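Local structure of putative peptidase (5DYN) at residues 33-36 with 37-40; 45-48 with 49-52; 57-61 with 62-66; 98-101 with 102-106. The protein forms one chain of a clostripain-family cysteine protease that probably activates Bacteroides fragilis toxin by proteolytic cleavage. All blocks are in the same frame, centred on the assembly; numbering follows the deposited sequence.

Contact 1. Residues 33-36 with 37-40; sequences SADI and EEMK. With NA (sodium ion), chain E.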
loop_
_atom_site.group_PDB
_atom_site.type_symbol
_atom_site.label_atom_id
_atom_site.label_comp_id
_atom_site.label_asym_id
_atom_site.label_seq_id
_atom_site.Cartn_x
_atom_site.Cartn_y
_atom_site.Cartn_z
ATOM N N SER A 33 -6.627 -4.800 -17.709
ATOM C CA SER A 33 -7.290 -4.098 -18.799
ATOM C C SER A 33 -8.424 -3.198 -18.312
ATOM O O SER A 33 -8.523 -2.040 -18.717
ATOM C CB SER A 33 -7.825 -5.103 -19.818
ATOM O OG SER A 33 -8.504 -4.441 -20.869
ATOM N N ALA A 34 -9.272 -3.739 -17.444
ATOM C CA ALA A 34 -10.417 -3.002 -16.922
ATOM C C ALA A 34 -9.985 -1.712 -16.239
ATOM O O ALA A 34 -10.526 -0.644 -16.518
ATOM C CB ALA A 34 -11.209 -3.869 -15.959
ATOM N N ASP A 35 -9.000 -1.821 -15.351
ATOM C CA ASP A 35 -8.470 -0.667 -14.629
ATOM C C ASP A 35 -7.943 0.413 -15.568
ATOM O O ASP A 35 -8.251 1.592 -15.396
ATOM C CB ASP A 35 -7.365 -1.106 -13.669
ATOM C CG ASP A 35 -7.908 -1.756 -12.415
ATOM O OD1 ASP A 35 -9.125 -2.045 -12.373
ATOM O OD2 ASP A 35 -7.116 -1.983 -11.475
ATOM N N ILE A 36 -7.152 0.010 -16.558
ATOM C CA ILE A 36 -6.619 0.952 -17.536
ATOM C C ILE A 36 -7.754 1.654 -18.280
ATOM O O ILE A 36 -7.694 2.858 -18.530
ATOM C CB ILE A 36 -5.687 0.253 -18.550
ATOM C CG1 ILE A 36 -4.464 -0.323 -17.834
ATOM C CG2 ILE A 36 -5.250 1.224 -19.637
ATOM C CD1 ILE A 36 -3.378 -0.839 -18.763
ATOM N N GLU A 37 -8.797 0.902 -18.618
ATOM C CA GLU A 37 -9.956 1.487 -19.279
ATOM C C GLU A 37 -10.682 2.436 -18.330
ATOM O O GLU A 37 -11.148 3.499 -18.741
ATOM C CB GLU A 37 -10.903 0.394 -19.782
ATOM C CG GLU A 37 -10.279 -0.511 -20.843
ATOM C CD GLU A 37 -9.999 0.204 -22.159
ATOM O OE1 GLU A 37 -10.568 1.292 -22.392
ATOM O OE2 GLU A 37 -9.194 -0.321 -22.959
ATOM N N GLU A 38 -10.760 2.056 -17.058
ATOM C CA GLU A 38 -11.336 2.922 -16.036
ATOM C C GLU A 38 -10.526 4.209 -15.891
ATOM O O GLU A 38 -11.071 5.267 -15.580
ATOM C CB GLU A 38 -11.410 2.198 -14.695
ATOM C CG GLU A 38 -12.425 1.074 -14.642
ATOM C CD GLU A 38 -12.367 0.307 -13.336
ATOM O OE1 GLU A 38 -11.703 0.786 -12.392
ATOM O OE2 GLU A 38 -12.973 -0.781 -13.255
ATOM N N MET A 39 -9.222 4.110 -16.120
ATOM C CA MET A 39 -8.351 5.276 -16.049
ATOM C C MET A 39 -8.658 6.255 -17.177
ATOM O O MET A 39 -8.731 7.463 -16.951
ATOM C CB MET A 39 -6.883 4.851 -16.091
ATOM C CG MET A 39 -6.444 4.089 -14.857
ATOM S SD MET A 39 -4.789 3.384 -14.946
ATOM C CE MET A 39 -4.797 2.421 -13.432
ATOM N N LYS A 40 -8.835 5.732 -18.387
ATOM C CA LYS A 40 -9.212 6.559 -19.531
ATOM C C LYS A 40 -10.517 7.289 -19.254
ATOM O O LYS A 40 -10.628 8.495 -19.470
ATOM C CB LYS A 40 -9.357 5.709 -20.793
ATOM C CG LYS A 40 -8.074 5.075 -21.280
ATOM C CD LYS A 40 -8.342 4.207 -22.493
ATOM C CE LYS A 40 -7.142 3.350 -22.827
ATOM N NZ LYS A 40 -7.418 2.441 -23.972
HETATM NA NA NA E . -11.015 -1.211 -11.076
HETATM O O HOH W 1 -12.777 -2.918 -11.789
#

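Contact 2. Residues 45-48 with 49-52; sequences QVDA and TSGN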
loop_
_atom_site.group_PDB
_atom_site.type_symbol
_atom_site.label_atom_id
_atom_site.label_comp_id
_atom_site.label_asym_id
_atom_site.label_seq_id
_atom_site.Cartn_x
_atom_site.Cartn_y
_atom_site.Cartn_z
ATOM N N GLN A 45 -12.743 13.527 -17.120
ATOM C CA GLN A 45 -13.042 14.680 -16.281
ATOM C C GLN A 45 -11.772 15.210 -15.620
ATOM O O GLN A 45 -11.807 15.693 -14.489
ATOM C CB GLN A 45 -14.093 14.324 -15.227
ATOM C CG GLN A 45 -15.430 13.892 -15.820
ATOM C CD GLN A 45 -16.595 14.751 -15.349
ATOM O OE1 GLN A 45 -16.728 15.043 -14.160
ATOM N NE2 GLN A 45 -17.448 15.159 -16.285
ATOM N N VAL A 46 -10.655 15.112 -16.340
ATOM C CA VAL A 46 -9.367 15.621 -15.877
ATOM C C VAL A 46 -8.738 16.533 -16.930
ATOM O O VAL A 46 -8.700 16.196 -18.114
ATOM C CB VAL A 46 -8.384 14.474 -15.546
ATOM C CG1 VAL A 46 -7.001 15.022 -15.218
ATOM C CG2 VAL A 46 -8.912 13.629 -14.402
ATOM N N ASP A 47 -8.250 17.690 -16.491
ATOM C CA ASP A 47 -7.605 18.653 -17.379
ATOM C C ASP A 47 -6.279 18.106 -17.911
ATOM O O ASP A 47 -5.248 18.190 -17.243
ATOM C CB ASP A 47 -7.385 19.975 -16.641
ATOM C CG ASP A 47 -6.910 21.080 -17.555
ATOM O OD1 ASP A 47 -7.213 21.020 -18.765
ATOM O OD2 ASP A 47 -6.243 22.015 -17.061
ATOM N N ALA A 48 -6.312 17.560 -19.124
ATOM C CA ALA A 48 -5.172 16.827 -19.673
ATOM C C ALA A 48 -4.050 17.722 -20.194
ATOM O O ALA A 48 -3.095 17.230 -20.796
ATOM C CB ALA A 48 -5.640 15.896 -20.784
ATOM N N THR A 49 -4.155 19.027 -19.968
ATOM C CA THR A 49 -3.096 19.933 -20.393
ATOM C C THR A 49 -2.064 20.114 -19.283
ATOM O O THR A 49 -0.878 20.299 -19.554
ATOM C CB THR A 49 -3.649 21.312 -20.823
ATOM O OG1 THR A 49 -2.567 22.150 -21.245
ATOM C CG2 THR A 49 -4.381 21.991 -19.681
ATOM N N SER A 50 -2.521 20.038 -18.035
ATOM C CA SER A 50 -1.644 20.218 -16.883
ATOM C C SER A 50 -1.439 18.907 -16.124
ATOM O O SER A 50 -0.410 18.706 -15.477
ATOM C CB SER A 50 -2.210 21.288 -15.949
ATOM O OG SER A 50 -3.621 21.187 -15.860
ATOM N N GLY A 51 -2.421 18.015 -16.209
ATOM C CA GLY A 51 -2.326 16.718 -15.562
ATOM C C GLY A 51 -1.760 15.653 -16.482
ATOM O O GLY A 51 -2.243 15.463 -17.599
ATOM N N ASN A 52 -0.730 14.956 -16.013
ATOM C CA ASN A 52 -0.099 13.900 -16.795
ATOM C C ASN A 52 -0.249 12.530 -16.146
ATOM O O ASN A 52 0.425 12.228 -15.158
ATOM C CB ASN A 52 1.385 14.199 -17.004
ATOM C CG ASN A 52 1.623 15.547 -17.649
ATOM O OD1 ASN A 52 1.456 15.706 -18.859
ATOM N ND2 ASN A 52 2.029 16.524 -16.847
#

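Contact 3. Residues 57-61 with 62-66; sequences IDDYS and APRLI. With NA (sodium ion), chain D; NA (sodium ion), chain C.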
loop_
_atom_site.group_PDB
_atom_site.type_symbol
_atom_site.label_atom_id
_atom_site.label_comp_id
_atom_site.label_asym_id
_atom_site.label_seq_id
_atom_site.Cartn_x
_atom_site.Cartn_y
_atom_site.Cartn_z
ATOM N N ILE A 57 2.687 -0.563 -17.902
ATOM C CA ILE A 57 1.942 -1.812 -17.807
ATOM C C ILE A 57 2.760 -2.981 -18.342
ATOM O O ILE A 57 3.197 -2.987 -19.496
ATOM C CB ILE A 57 0.584 -1.723 -18.558
ATOM C CG1 ILE A 57 -0.024 -3.115 -18.763
ATOM C CG2 ILE A 57 0.736 -0.992 -19.884
ATOM C CD1 ILE A 57 -0.617 -3.722 -17.503
ATOM N N ASP A 58 2.976 -3.966 -17.480
ATOM C CA ASP A 58 3.702 -5.172 -17.848
ATOM C C ASP A 58 2.833 -6.394 -17.571
ATOM O O ASP A 58 2.907 -6.987 -16.492
ATOM C CB ASP A 58 5.023 -5.261 -17.081
ATOM C CG ASP A 58 5.897 -6.403 -17.560
ATOM O OD1 ASP A 58 5.643 -6.918 -18.669
ATOM O OD2 ASP A 58 6.841 -6.783 -16.832
ATOM N N ASP A 59 2.002 -6.759 -18.543
ATOM C CA ASP A 59 1.089 -7.886 -18.382
ATOM C C ASP A 59 1.665 -9.154 -19.008
ATOM O O ASP A 59 2.801 -9.525 -18.725
ATOM C CB ASP A 59 -0.282 -7.559 -18.983
ATOM C CG ASP A 59 -0.185 -6.784 -20.280
ATOM O OD1 ASP A 59 0.865 -6.861 -20.951
ATOM O OD2 ASP A 59 -1.162 -6.095 -20.627
ATOM N N TYR A 60 0.886 -9.824 -19.852
ATOM C CA TYR A 60 1.367 -11.043 -20.496
ATOM C C TYR A 60 2.000 -10.747 -21.849
ATOM O O TYR A 60 2.310 -11.659 -22.611
ATOM C CB TYR A 60 0.236 -12.059 -20.655
ATOM C CG TYR A 60 -0.180 -12.709 -19.357
ATOM C CD1 TYR A 60 0.605 -12.588 -18.216
ATOM C CD2 TYR A 60 -1.353 -13.449 -19.272
ATOM C CE1 TYR A 60 0.234 -13.180 -17.027
ATOM C CE2 TYR A 60 -1.736 -14.046 -18.084
ATOM C CZ TYR A 60 -0.937 -13.908 -16.966
ATOM O OH TYR A 60 -1.310 -14.494 -15.781
ATOM N N SER A 61 2.186 -9.466 -22.144
ATOM C CA SER A 61 2.921 -9.054 -23.334
ATOM C C SER A 61 3.972 -8.015 -22.953
ATOM O O SER A 61 4.074 -7.633 -21.787
ATOM C CB SER A 61 1.970 -8.507 -24.404
ATOM O OG SER A 61 1.094 -7.532 -23.870
ATOM N N ALA A 62 4.748 -7.568 -23.937
ATOM C CA ALA A 62 5.882 -6.676 -23.699
ATOM C C ALA A 62 5.502 -5.428 -22.907
ATOM O O ALA A 62 4.453 -4.830 -23.149
ATOM C CB ALA A 62 6.516 -6.276 -25.025
ATOM N N PRO A 63 6.357 -5.039 -21.948
ATOM C CA PRO A 63 6.135 -3.841 -21.133
ATOM C C PRO A 63 6.027 -2.590 -21.992
ATOM O O PRO A 63 6.585 -2.550 -23.088
ATOM C CB PRO A 63 7.380 -3.783 -20.239
ATOM C CG PRO A 63 7.889 -5.179 -20.202
ATOM C CD PRO A 63 7.584 -5.752 -21.554
ATOM N N ARG A 64 5.316 -1.584 -21.501
ATOM C CA ARG A 64 5.151 -0.350 -22.250
ATOM C C ARG A 64 4.791 0.815 -21.337
ATOM O O ARG A 64 3.958 0.688 -20.441
ATOM C CB ARG A 64 4.082 -0.530 -23.332
ATOM C CG ARG A 64 2.774 -1.099 -22.810
ATOM C CD ARG A 64 2.148 -2.063 -23.797
ATOM N NE ARG A 64 0.873 -2.587 -23.316
ATOM C CZ ARG A 64 0.731 -3.724 -22.641
ATOM N NH1 ARG A 64 1.786 -4.477 -22.366
ATOM N NH2 ARG A 64 -0.473 -4.113 -22.248
ATOM N N LEU A 65 5.444 1.949 -21.563
ATOM C CA LEU A 65 5.114 3.170 -20.848
ATOM C C LEU A 65 4.290 4.077 -21.749
ATOM O O LEU A 65 4.748 4.492 -22.814
ATOM C CB LEU A 65 6.375 3.892 -20.377
ATOM C CG LEU A 65 6.105 5.210 -19.650
ATOM C CD1 LEU A 65 5.227 4.968 -18.430
ATOM C CD2 LEU A 65 7.405 5.893 -19.261
ATOM N N ILE A 66 3.071 4.373 -21.319
ATOM C CA ILE A 66 2.164 5.183 -22.113
ATOM C C ILE A 66 1.680 6.398 -21.338
ATOM O O ILE A 66 1.937 6.530 -20.142
ATOM C CB ILE A 66 0.936 4.372 -22.576
ATOM C CG1 ILE A 66 0.033 4.055 -21.384
ATOM C CG2 ILE A 66 1.369 3.098 -23.290
ATOM C CD1 ILE A 66 -1.164 3.210 -21.737
HETATM NA NA NA D . 5.069 -9.114 -19.573
HETATM NA NA NA C . 8.020 -9.136 -16.888
#

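Contact 4. Residues 98-101 with 102-106; sequences VIST and AFNQY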
loop_
_atom_site.group_PDB
_atom_site.type_symbol
_atom_site.label_atom_id
_atom_site.label_comp_id
_atom_site.label_asym_id
_atom_site.label_seq_id
_atom_site.Cartn_x
_atom_site.Cartn_y
_atom_site.Cartn_z
ATOM N N VAL A 98 12.117 3.396 -15.555
ATOM C CA VAL A 98 10.758 3.806 -15.888
ATOM C C VAL A 98 10.386 5.078 -15.138
ATOM O O VAL A 98 9.831 6.012 -15.720
ATOM C CB VAL A 98 9.740 2.695 -15.569
ATOM C CG1 VAL A 98 8.324 3.178 -15.826
ATOM C CG2 VAL A 98 10.037 1.457 -16.398
ATOM N N ILE A 99 10.705 5.115 -13.847
ATOM C CA ILE A 99 10.459 6.301 -13.030
ATOM C C ILE A 99 11.170 7.525 -13.605
ATOM O O ILE A 99 10.567 8.593 -13.749
ATOM C CB ILE A 99 10.919 6.094 -11.575
ATOM C CG1 ILE A 99 10.014 5.095 -10.856
ATOM C CG2 ILE A 99 10.901 7.408 -10.825
ATOM C CD1 ILE A 99 10.445 4.818 -9.430
ATOM N N SER A 100 12.450 7.355 -13.931
ATOM C CA SER A 100 13.258 8.422 -14.513
ATOM C C SER A 100 12.650 8.943 -15.807
ATOM O O SER A 100 12.471 10.147 -15.970
ATOM C CB SER A 100 14.685 7.939 -14.771
ATOM O OG SER A 100 15.386 7.760 -13.555
ATOM N N THR A 101 12.335 8.030 -16.721
ATOM C CA THR A 101 11.720 8.402 -17.991
ATOM C C THR A 101 10.406 9.140 -17.771
ATOM O O THR A 101 10.149 10.175 -18.385
ATOM C CB THR A 101 11.459 7.170 -18.873
ATOM O OG1 THR A 101 12.683 6.452 -19.073
ATOM C CG2 THR A 101 10.894 7.592 -20.219
ATOM N N ALA A 102 9.585 8.608 -16.872
ATOM C CA ALA A 102 8.252 9.141 -16.635
ATOM C C ALA A 102 8.254 10.585 -16.132
ATOM O O ALA A 102 7.554 11.439 -16.679
ATOM C CB ALA A 102 7.506 8.250 -15.651
ATOM N N PHE A 103 9.036 10.855 -15.094
ATOM C CA PHE A 103 8.974 12.150 -14.427
ATOM C C PHE A 103 9.878 13.202 -15.059
ATOM O O PHE A 103 9.549 14.389 -15.043
ATOM C CB PHE A 103 9.319 11.995 -12.946
ATOM C CG PHE A 103 8.279 11.250 -12.165
ATOM C CD1 PHE A 103 7.052 11.832 -11.895
ATOM C CD2 PHE A 103 8.524 9.969 -11.701
ATOM C CE1 PHE A 103 6.086 11.153 -11.173
ATOM C CE2 PHE A 103 7.562 9.284 -10.980
ATOM C CZ PHE A 103 6.341 9.878 -10.716
ATOM N N ASN A 104 11.010 12.780 -15.614
ATOM C CA ASN A 104 11.906 13.722 -16.280
ATOM C C ASN A 104 11.300 14.255 -17.576
ATOM O O ASN A 104 11.566 15.387 -17.975
ATOM C CB ASN A 104 13.263 13.080 -16.564
ATOM C CG ASN A 104 14.039 12.773 -15.297
ATOM O OD1 ASN A 104 14.053 13.567 -14.357
ATOM N ND2 ASN A 104 14.688 11.614 -15.267
ATOM N N GLN A 105 10.481 13.438 -18.230
ATOM C CA GLN A 105 9.798 13.872 -19.442
ATOM C C GLN A 105 8.582 14.730 -19.113
ATOM O O GLN A 105 8.147 15.545 -19.930
ATOM C CB GLN A 105 9.370 12.673 -20.289
ATOM C CG GLN A 105 10.502 11.999 -21.046
ATOM C CD GLN A 105 10.019 11.293 -22.300
ATOM O OE1 GLN A 105 9.108 11.768 -22.982
ATOM N NE2 GLN A 105 10.625 10.152 -22.608
ATOM N N TYR A 106 8.033 14.546 -17.917
ATOM C CA TYR A 106 6.826 15.265 -17.533
ATOM C C TYR A 106 6.934 15.880 -16.145
ATOM O O TYR A 106 6.211 15.495 -15.226
ATOM C CB TYR A 106 5.611 14.337 -17.608
ATOM C CG TYR A 106 5.328 13.861 -19.013
ATOM C CD1 TYR A 106 4.556 14.623 -19.881
ATOM C CD2 TYR A 106 5.853 12.664 -19.481
ATOM C CE1 TYR A 106 4.305 14.200 -21.171
ATOM C CE2 TYR A 106 5.606 12.231 -20.768
ATOM C CZ TYR A 106 4.833 13.002 -21.609
ATOM O OH TYR A 106 4.586 12.574 -22.891
#

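Contact 1. Residues 33-36 with 37-40
Ile36 and Lys40 stand one turn apart on helix 29-43, tied by a backbone hydrogen bond from Lys40 N to Ile36 O, and the CG2 methyl of Ile36 comes within 4.3 Å of Lys40 CE. A chi1 of -63° sets CG1 beside the backbone N and leaves CG2 anti to that N, on the side of the lysine.

Glu37 lays its CG against Ser33 O at 3.2 Å, the carbonyl that also accepts Glu37 N at 3.0 Å. The bend at chi2 (-67°) then carries the carboxylate to Lys40, where OE2 reaches NZ at 3.4 Å in a weak hydrogen bond within a salt bridge; the stronger partner of this lysine is Glu78.

Asp35 turns its carboxylate the same way as that of Glu38, the two planes 44° apart, and both grip one sodium ion. Asp35 OD1 binds the metal at 2.4 Å and Glu38 OE1 at 2.5 Å, with Glu38 OE2 farther off. The cation thus bridges two acids that would otherwise probably repel. Water 1 and the backbone O atoms of Pro61 and Ala63 of a neighbouring chain complete the site, while Asp35 OD2 is held by Trp116 NE1.

Ile36 and Met39 face the sheet, touching strands 16-23 and 51-58, so this helix lies over the two parallel strands that it connects in a beta-alpha-beta crossover.

Contact 2. Residues 45-48 with 49-52
Asp47 O accepts the backbone N of Gly51 at 3.0 Å. The same carbonyl takes a weak bond from Ser50 N at 3.4 Å, so one oxygen receives amides from three and four residues on. The result is a compact, helix-like turn, a reading supported by the backbone of Ala48, Thr49 and Ser50, which stays in or near the helical region throughout.

The side chain of Asp47 adds a second link across the same turn. Its CG is anti to the backbone N (chi1 -171°), which carries the carboxylate alongside Thr49 and over toward Ser50. Ser50 OG donates to Asp47 OD2 at 3.0 Å, arriving from above the carboxylate plane, 53° out of it. The methyl CG2 of Thr49 sits against both carboxylate oxygens, 3.1 Å from Asp47 OD1 and 3.2 Å from Asp47 OD2. The hydroxyl of Ser50 and the methyl of Thr49 thus both border the carboxylate.

Outward from this shell, Arg67 NH2 binds both Ala48 O and Asn52 OD1, pinning the turn at its middle and at its exit. Lys70 NZ takes Val46 O on the entry side, where Val46 also packs on Phe73 of a neighbouring chain. Ser50 and Asn52 pair by backbone bonds with Arg16, and Asn52 ND2 meets Thr17 OG1. The turn thus lies between the end of helix 29-43 and the start of strand 51-58, where the chain enters the sheet next to strand 16-23.

Contact 3. Residues 57-61 with 62-66
Arg64 and Ile57 face each other as an antiparallel hydrogen-bonded pair, Ile57 N to Arg64 O at 3.1 Å and Arg64 N to Ile57 O at 3.2 Å. From Arg64 CB the chain swings to CG, placed between the backbone N and the carbonyl carbon (chi1 51°), where it meets Ile57 CG2 at 3.6 Å. The bend at chi2 (-142°) then leads the chain alongside the isoleucine, NE passing the same methyl, which lies over one face of the guanidinium, toward its rim.

The pair closes the beta hairpin of strands 51-58 and 64-70, and the arginine tip spans its loop. NH1 bonds Asp59 OD1 at 2.9 Å and Ala62 O at 2.8 Å, while NH2 bonds Asp59 OD2 at 2.7 Å: an end-on, two-nitrogen salt bridge, with the carboxylate turned 31° from the guanidinium. Asp59 OD1 also accepts Ser61 OG and Ser61 N, the latter making an Asx turn.

The same loop offers Asp59 O and Ser61 O to a sodium ion, which Asp58 OD1 (2.4 Å), Gln25 and Glu86 complete. Asp58 OD2, bonded to Ser89 OG, reaches a second sodium ion together with Gln87 O and Asp5 of a neighbouring chain.

Contact 4. Residues 98-101 with 102-106
Ala102 N meets Val98 O at 2.9 Å and Phe103 N meets Ile99 O at 3.0 Å, whereas Gln105 N stands 3.3 Å from Thr101 O and above that carbonyl's plane, 38° out of it. The backbone bonds between these turns of helix 92-105 thus lengthen toward its end. Asn104 N bonds Ser100 O; Asn104 ND2 is also close to that oxygen, but at an angle too poor for a hydrogen bond.

The hydroxyls turn back up the helix, Ser100 OG to Lys96 O and Thr101 OG1 to Lys97 O. With OG1 beside the backbone N (chi1 -56°), the CG2 methyl of Thr101 is left to run alongside Gln105, 3.5 Å from its NE2.

On the buried side, Ile99 CG2 touches Phe103 CD2 at 3.6 Å, meeting the ring at its edge and in its plane. That ring also meets Tyr111 with planes about 80° apart and packs on Leu19 and Met113, while Ala102 rests on Leu19 and Leu54. Ile99 and Phe103 further reach Ala22 and Pro23 of a neighbouring chain.

After Gln105, Tyr106 N has weak bonds to Ala102 O and Phe103 O. The chemistry is thus divided: apolar contacts seat the helix on the sheet, hydroxyls fold back on its own carbonyls, and the thinning backbone bonds are consistent with its unwinding at Tyr106.

Contacts 1 and 4 both lie along consecutive turns of a helix, partly buried and on opposite sides of the chain's centre; their helices flank the sheet as the outer layers of an alpha/beta/alpha sandwich, consistent with a clan CD peptidase. Contacts 2 and 3 sit at the two ends of strand 51-58, with centres about 23 Å apart: contact 2 is a surface turn, contact 3 a partly buried hairpin. Carboxylates reach sodium in contacts 1 and 3, whereas that of contact 2 takes a serine hydroxyl; contact 4 holds no metal and adds apolar packing to its helix bonds. Contact 3 touches both helices, through Ile57 on Ile36 and Leu65 on Thr101, while Asn52 of contact 2 meets Tyr106 of contact 4.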